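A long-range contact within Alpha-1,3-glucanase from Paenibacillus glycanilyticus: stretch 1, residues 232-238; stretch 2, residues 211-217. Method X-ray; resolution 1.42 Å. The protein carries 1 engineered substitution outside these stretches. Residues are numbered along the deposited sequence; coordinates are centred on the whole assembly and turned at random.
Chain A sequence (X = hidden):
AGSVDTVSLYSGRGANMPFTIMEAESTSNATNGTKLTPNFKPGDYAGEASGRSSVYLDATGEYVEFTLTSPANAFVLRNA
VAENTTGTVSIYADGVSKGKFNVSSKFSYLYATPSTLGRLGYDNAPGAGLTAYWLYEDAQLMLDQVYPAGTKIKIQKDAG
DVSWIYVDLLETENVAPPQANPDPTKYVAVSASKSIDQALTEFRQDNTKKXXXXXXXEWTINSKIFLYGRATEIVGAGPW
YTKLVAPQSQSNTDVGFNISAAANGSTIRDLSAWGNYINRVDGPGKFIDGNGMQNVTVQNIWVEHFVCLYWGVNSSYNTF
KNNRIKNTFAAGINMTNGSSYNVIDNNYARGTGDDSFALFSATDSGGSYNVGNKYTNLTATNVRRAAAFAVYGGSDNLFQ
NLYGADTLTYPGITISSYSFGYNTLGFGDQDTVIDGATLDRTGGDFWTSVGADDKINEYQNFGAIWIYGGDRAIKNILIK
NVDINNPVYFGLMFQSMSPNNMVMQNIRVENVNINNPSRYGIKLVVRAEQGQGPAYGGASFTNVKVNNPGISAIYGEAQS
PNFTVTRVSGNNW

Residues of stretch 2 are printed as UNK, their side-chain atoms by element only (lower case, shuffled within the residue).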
# COMPACT_ATOMS: atom_id res chain seq x y z
N THR A 232 -27.58 -3.38 -3.25
CA THR A 232 -27.74 -3.13 -1.82
C THR A 232 -26.83 -1.99 -1.43
O THR A 232 -25.67 -1.92 -1.86
CB THR A 232 -27.28 -4.38 -1.06
OG1 THR A 232 -28.01 -5.53 -1.51
CG2 THR A 232 -27.46 -4.22 0.45
N GLU A 233 -27.33 -1.08 -0.60
CA GLU A 233 -26.50 -0.05 0.02
C GLU A 233 -26.20 -0.46 1.45
O GLU A 233 -27.11 -0.83 2.20
CB GLU A 233 -27.22 1.29 0.01
CG GLU A 233 -27.48 1.85 -1.37
CD GLU A 233 -28.19 3.17 -1.33
OE1 GLU A 233 -27.88 3.99 -0.43
OE2 GLU A 233 -29.07 3.40 -2.19
N ILE A 234 -24.92 -0.43 1.83
CA ILE A 234 -24.49 -0.64 3.21
C ILE A 234 -23.80 0.65 3.64
O ILE A 234 -22.78 1.03 3.05
CB ILE A 234 -23.57 -1.85 3.33
CG1 ILE A 234 -24.31 -3.10 2.85
CG2 ILE A 234 -23.08 -2.03 4.77
CD1 ILE A 234 -23.51 -4.36 2.93
N VAL A 235 -24.38 1.34 4.61
CA VAL A 235 -23.97 2.69 4.99
C VAL A 235 -23.66 2.70 6.48
O VAL A 235 -24.52 2.32 7.29
CB VAL A 235 -25.07 3.72 4.68
CG1 VAL A 235 -24.61 5.11 5.06
CG2 VAL A 235 -25.48 3.65 3.19
N GLY A 236 -22.46 3.14 6.85
CA GLY A 236 -22.09 3.33 8.23
C GLY A 236 -22.17 4.79 8.65
O GLY A 236 -22.65 5.66 7.92
N ALA A 237 -21.65 5.05 9.85
CA ALA A 237 -21.65 6.38 10.45
C ALA A 237 -20.36 7.14 10.18
O ALA A 237 -20.23 8.29 10.62
CB ALA A 237 -21.85 6.26 11.97
N GLY A 238 -19.42 6.52 9.47
CA GLY A 238 -18.09 7.06 9.28
C GLY A 238 -17.08 6.04 9.78
O GLY A 238 -17.34 5.30 10.73
N UNK A 211 -31.32 -0.45 1.64
CA UNK A 211 -30.16 -1.14 2.18
C UNK A 211 -30.23 -1.20 3.69
O UNK A 211 -31.32 -1.26 4.28
N UNK A 212 -29.05 -1.20 4.30
CA UNK A 212 -28.92 -1.24 5.75
C UNK A 212 -28.03 -0.11 6.23
O UNK A 212 -27.19 0.40 5.48
c UNK A 212 -26.93 -2.82 5.88
c UNK A 212 -26.26 -3.99 6.63
c UNK A 212 -28.40 -2.60 6.28
c UNK A 212 -29.29 -3.74 5.80
N UNK A 213 -28.25 0.30 7.47
CA UNK A 213 -27.42 1.28 8.16
C UNK A 213 -26.77 0.59 9.34
O UNK A 213 -27.45 -0.11 10.11
c UNK A 213 -27.54 3.41 9.55
c UNK A 213 -26.21 5.20 11.21
c UNK A 213 -26.56 4.25 9.04
o UNK A 213 -25.57 6.08 12.05
c UNK A 213 -28.28 2.44 8.65
c UNK A 213 -27.84 3.48 10.91
c UNK A 213 -27.18 4.38 11.73
c UNK A 213 -25.89 5.14 9.87
N UNK A 214 -25.46 0.78 9.48
CA UNK A 214 -24.72 0.20 10.59
C UNK A 214 -24.26 1.34 11.49
O UNK A 214 -23.40 2.14 11.09
c UNK A 214 -22.89 -2.57 8.49
c UNK A 214 -22.96 -1.44 11.28
c UNK A 214 -23.54 -0.66 10.11
c UNK A 214 -23.99 -1.61 9.01
N UNK A 215 -24.81 1.47 12.69
CA UNK A 215 -24.54 2.64 13.52
C UNK A 215 -23.11 2.64 14.04
O UNK A 215 -22.34 1.68 13.89
c UNK A 215 -26.50 1.46 14.28
c UNK A 215 -25.82 0.58 13.28
c UNK A 215 -25.51 2.49 14.70
N UNK A 216 -22.76 3.74 14.71
CA UNK A 216 -21.51 3.78 15.45
C UNK A 216 -21.45 2.61 16.42
O UNK A 216 -22.47 2.24 17.03
c UNK A 216 -21.42 5.10 16.22
N UNK A 217 -20.27 2.01 16.56
CA UNK A 217 -20.09 0.92 17.48
C UNK A 217 -19.16 -0.14 16.95
O UNK A 217 -18.57 0.03 15.88

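Position 211 carries no side-chain atoms. Its CA lies 4.4 Å from the CA of Glu-233, and an ideal CB here would sit 1.9 Å from Glu-233 O, a plain clash. The bare CA instead makes a CA-H...O contact with Glu-233 O at 3.1 Å. The residue is Gly-211, and the rule is direct: the strand comes so close at this point that the backbone leaves no room for a side chain.

Position 212 has four carbons, forked at the first, with one arm two carbons long. That is the isoleucine pattern; leucine would fork one atom later and valine would lack the extra carbon. The side chain lies on the same face of the sheet as Ile-234, and its end comes nearer to stretch 1 than its CB direction suggests. This is Ile-212, with chi1 in p and chi2 in t, and its CG1 meets CG1 of Ile-234 at 4.0 Å. Its backbone works in both directions: Ile-212 N donates to Glu-233 O at 2.9 Å, and Ile-212 O accepts from Val-235 N at 3.1 Å.

Position 213 shows one carbon leading to a ring of six carbons that bears one oxygen, which identifies a phenol. The side chain starts on the face shared with Val-235, and the oxygen lies 3.7 Å from Ala-237 CB. The residue is Tyr-213. With chi1 at 172° and chi2 at 70°, the ring runs forward along stretch 1, and its CE1 comes to 3.8 Å from Gly-236 O. The hydroxyl OH is hydrogen-bonded elsewhere in the structure, so this buried polar end is satisfied. Tyr-213 CA also makes a CA-H...O contact of 3.2 Å with Val-235 O.

Position 214 again has four carbons, forked at the first, with one two-carbon arm, on the face of Ile-234. It is Ile-214, in the m, t rotamer, and its CD1 packs against Ile-234 CG2 at 3.8 Å. Its N donates to Val-235 O at 2.8 Å, while its O receives a CA-H...O contact from Gly-236 CA at 3.4 Å.

At position 215, three carbons close a ring onto the backbone N, so the residue is Pro-215. Its CB points away from stretch 1, and the ring adds almost nothing to the contact.

Position 216 has a single carbon: Ala-216. Its CB lies 4.4 Å from Ala-237 CB, a light touch at the exposed end.

Position 217 has no side-chain atoms and no contact with stretch 1. It is Gly-217, whose backbone angles by themselves call for glycine.

The contact is a parallel strand pair in which Glu-233 and Val-235 offer their carbonyls to Ile-212 and Ile-214, while Val-235 N returns a bond to Ile-212. Side chains then sort by face: Ile-212, Ile-214 and Ile-234 build an aliphatic cluster on one, and Tyr-213 lies with Val-235 on the other. Together the stretches bury 425 Å².

Stretch 2, residues 211-217: GIYIPAG
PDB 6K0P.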